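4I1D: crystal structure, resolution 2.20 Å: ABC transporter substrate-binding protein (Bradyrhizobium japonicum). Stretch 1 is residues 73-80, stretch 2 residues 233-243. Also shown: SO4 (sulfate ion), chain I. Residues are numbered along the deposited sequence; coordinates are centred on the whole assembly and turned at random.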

# COMPACT_ATOMS: atom_id res chain seq x y z
N GLN A 73 -5.36 -13.80 32.19
CA GLN A 73 -5.98 -12.62 31.60
C GLN A 73 -7.48 -12.49 31.94
O GLN A 73 -8.18 -11.65 31.38
CB GLN A 73 -5.76 -12.60 30.09
CG GLN A 73 -4.31 -12.40 29.66
CD GLN A 73 -4.13 -12.42 28.15
OE1 GLN A 73 -5.08 -12.20 27.40
NE2 GLN A 73 -2.91 -12.70 27.70
N GLY A 74 -7.95 -13.33 32.85
CA GLY A 74 -9.35 -13.31 33.26
C GLY A 74 -10.33 -13.85 32.22
O GLY A 74 -11.51 -13.49 32.23
N LEU A 75 -9.87 -14.73 31.34
CA LEU A 75 -10.71 -15.22 30.24
C LEU A 75 -11.35 -16.56 30.53
O LEU A 75 -12.32 -16.94 29.88
CB LEU A 75 -9.91 -15.32 28.95
CG LEU A 75 -9.43 -14.02 28.30
CD1 LEU A 75 -8.25 -14.32 27.38
CD2 LEU A 75 -10.55 -13.32 27.56
N ILE A 76 -10.81 -17.30 31.49
CA ILE A 76 -11.40 -18.57 31.88
C ILE A 76 -11.57 -18.66 33.39
O ILE A 76 -10.91 -17.95 34.15
CB ILE A 76 -10.57 -19.78 31.36
CG1 ILE A 76 -9.12 -19.66 31.78
CG2 ILE A 76 -10.66 -19.87 29.83
CD1 ILE A 76 -8.29 -20.88 31.41
N GLU A 77 -12.47 -19.54 33.82
CA GLU A 77 -12.87 -19.61 35.22
C GLU A 77 -11.78 -20.18 36.12
O GLU A 77 -11.09 -21.13 35.74
CB GLU A 77 -14.14 -20.45 35.38
CG GLU A 77 -15.40 -19.83 34.77
CD GLU A 77 -16.07 -18.82 35.68
OE1 GLU A 77 -15.70 -18.76 36.87
OE2 GLU A 77 -16.96 -18.09 35.20
N LYS A 78 -11.63 -19.59 37.30
CA LYS A 78 -10.85 -20.22 38.36
C LYS A 78 -11.66 -21.42 38.80
O LYS A 78 -12.81 -21.28 39.20
CB LYS A 78 -10.66 -19.25 39.52
CG LYS A 78 -9.22 -19.14 40.03
CD LYS A 78 -9.05 -17.88 40.87
CE LYS A 78 -9.58 -16.65 40.12
NZ LYS A 78 -9.70 -15.43 40.98
N LEU A 79 -11.09 -22.61 38.71
CA LEU A 79 -11.84 -23.83 39.02
C LEU A 79 -11.89 -24.14 40.51
O LEU A 79 -10.87 -24.11 41.21
CB LEU A 79 -11.27 -25.02 38.25
CG LEU A 79 -11.34 -24.96 36.73
CD1 LEU A 79 -10.79 -26.25 36.13
CD2 LEU A 79 -12.77 -24.70 36.27
N ASP A 80 -13.10 -24.46 40.99
CA ASP A 80 -13.28 -24.96 42.35
C ASP A 80 -13.20 -26.49 42.37
O ASP A 80 -14.16 -27.17 42.03
CB ASP A 80 -14.62 -24.50 42.92
CG ASP A 80 -14.86 -25.03 44.33
OD1 ASP A 80 -13.92 -25.62 44.91
OD2 ASP A 80 -15.98 -24.84 44.85
S SO4 I . -1.89 -12.56 23.48
O1 SO4 I . -2.75 -13.01 22.39
O2 SO4 I . -2.64 -11.69 24.39
O3 SO4 I . -1.40 -13.73 24.22
O4 SO4 I . -0.76 -11.82 22.93
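Stretch 2, residues 233-243: LCILKGAPNLE

Stretch 1 runs extended from Ile76 to Asp80 without forming a regular strand, after Gln73 leaves a helix and Gly74 takes a positive phi of 72°, a value that by itself favours glycine. Stretch 2 enters as a strand through Leu233, Cys234 and Ile235, makes a type II turn from Leu236 to Ala239, and starts a helix at Leu242. The two meet in a single beta bridge, Ile76 with Leu236, their CA atoms 4.4 Å apart. Two nearly linear hydrogen bonds hold it: Lys237 N gives to Leu75 O at 3.0 Å, and Glu77 N gives to Ile235 O at 2.9 Å. Because the residues flanking Ile76 bond to those flanking Leu236, with rising numbers on one side paired to falling numbers on the other, the chains run antiparallel here. Beyond the bridge, water 1 continues the link, accepting from Ile235 N at 2.8 Å and donating to Glu77 O at 2.9 Å.

The turn closes through Ala239 N to Leu236 O at 3.1 Å, and Gly238, at phi 83°, occupies a position where a CB would jam against the preceding carbonyl O. Its amide also reaches stretch 1, in a weak hydrogen bond from Gly238 N to Glu77 OE2 at 3.5 Å.

Glu77 is the most heavily covered residue of the contact. Its CB leaves sideways, but the chain bends nearer at chi1 and chi2 both m: CG packs 3.9 Å from Leu242 CD1, while OE2 lies 3.5 Å from Lys237 CD. Lys237 also sets its CB 3.8 Å from Gly74 O. Two apolar contacts join the side chains: Ile76 CD1 meets Cys234 CB at 3.7 Å, and Leu79 CD2 meets Ile235 CD1 at 3.9 Å. The rule is economical: one backbone bridge sets the register, and side chains extend the contact.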

# COMPACT_ATOMS: atom_id res chain seq x y z
N LEU A 233 -8.73 -29.05 29.63
CA LEU A 233 -10.08 -28.50 29.58
C LEU A 233 -10.16 -27.30 30.50
O LEU A 233 -9.59 -27.31 31.60
CB LEU A 233 -11.08 -29.55 30.02
CG LEU A 233 -11.07 -30.88 29.27
CD1 LEU A 233 -12.24 -31.72 29.75
CD2 LEU A 233 -11.18 -30.64 27.77
N CYS A 234 -10.86 -26.26 30.05
CA CYS A 234 -11.12 -25.06 30.84
C CYS A 234 -12.50 -24.54 30.46
O CYS A 234 -13.06 -24.96 29.45
CB CYS A 234 -10.08 -23.98 30.55
SG CYS A 234 -9.97 -23.56 28.79
N ILE A 235 -13.03 -23.62 31.26
CA ILE A 235 -14.39 -23.16 31.12
C ILE A 235 -14.34 -21.66 30.91
O ILE A 235 -13.63 -20.97 31.64
CB ILE A 235 -15.20 -23.45 32.39
CG1 ILE A 235 -15.24 -24.96 32.66
CG2 ILE A 235 -16.61 -22.86 32.30
CD1 ILE A 235 -15.91 -25.32 33.98
N LEU A 236 -15.08 -21.16 29.93
CA LEU A 236 -15.04 -19.73 29.64
C LEU A 236 -15.61 -18.92 30.79
O LEU A 236 -16.60 -19.32 31.41
CB LEU A 236 -15.76 -19.38 28.33
CG LEU A 236 -14.92 -19.58 27.06
CD1 LEU A 236 -14.82 -21.03 26.75
CD2 LEU A 236 -15.52 -18.84 25.88
N LYS A 237 -14.97 -17.80 31.10
CA LYS A 237 -15.53 -16.86 32.06
C LYS A 237 -16.87 -16.36 31.51
O LYS A 237 -16.95 -15.89 30.38
CB LYS A 237 -14.56 -15.69 32.26
CG LYS A 237 -14.66 -15.02 33.62
CD LYS A 237 -14.21 -15.98 34.72
CE LYS A 237 -14.18 -15.28 36.07
NZ LYS A 237 -13.19 -14.17 36.11
N GLY A 238 -17.93 -16.49 32.30
CA GLY A 238 -19.25 -16.08 31.85
C GLY A 238 -19.97 -17.13 31.01
O GLY A 238 -20.96 -16.82 30.34
N ALA A 239 -19.48 -18.36 31.03
CA ALA A 239 -20.11 -19.45 30.30
C ALA A 239 -21.59 -19.57 30.66
O ALA A 239 -21.95 -19.56 31.84
CB ALA A 239 -19.38 -20.77 30.57
N PRO A 240 -22.46 -19.67 29.64
CA PRO A 240 -23.90 -19.72 29.87
C PRO A 240 -24.33 -20.95 30.68
O PRO A 240 -25.38 -20.92 31.31
CB PRO A 240 -24.49 -19.77 28.45
CG PRO A 240 -23.42 -20.41 27.64
CD PRO A 240 -22.13 -19.84 28.22
N ASN A 241 -23.52 -22.01 30.65
CA ASN A 241 -23.87 -23.24 31.37
C ASN A 241 -22.77 -23.68 32.32
O ASN A 241 -22.44 -24.87 32.40
CB ASN A 241 -24.17 -24.37 30.39
CG ASN A 241 -25.33 -24.06 29.47
OD1 ASN A 241 -26.48 -24.01 29.89
ND2 ASN A 241 -25.03 -23.86 28.19
N LEU A 242 -22.21 -22.71 33.04
CA LEU A 242 -21.17 -22.96 34.03
C LEU A 242 -21.40 -24.23 34.88
O LEU A 242 -20.62 -25.17 34.81
CB LEU A 242 -21.01 -21.75 34.94
CG LEU A 242 -19.93 -21.89 36.01
CD1 LEU A 242 -18.57 -22.01 35.35
CD2 LEU A 242 -19.97 -20.71 36.98
N GLU A 243 -22.47 -24.24 35.67
CA GLU A 243 -22.71 -25.35 36.60
C GLU A 243 -22.68 -26.71 35.92
O GLU A 243 -22.00 -27.62 36.38
CB GLU A 243 -24.03 -25.16 37.36
CG GLU A 243 -23.85 -24.60 38.77
O HOH W 1 -11.40 -22.87 33.46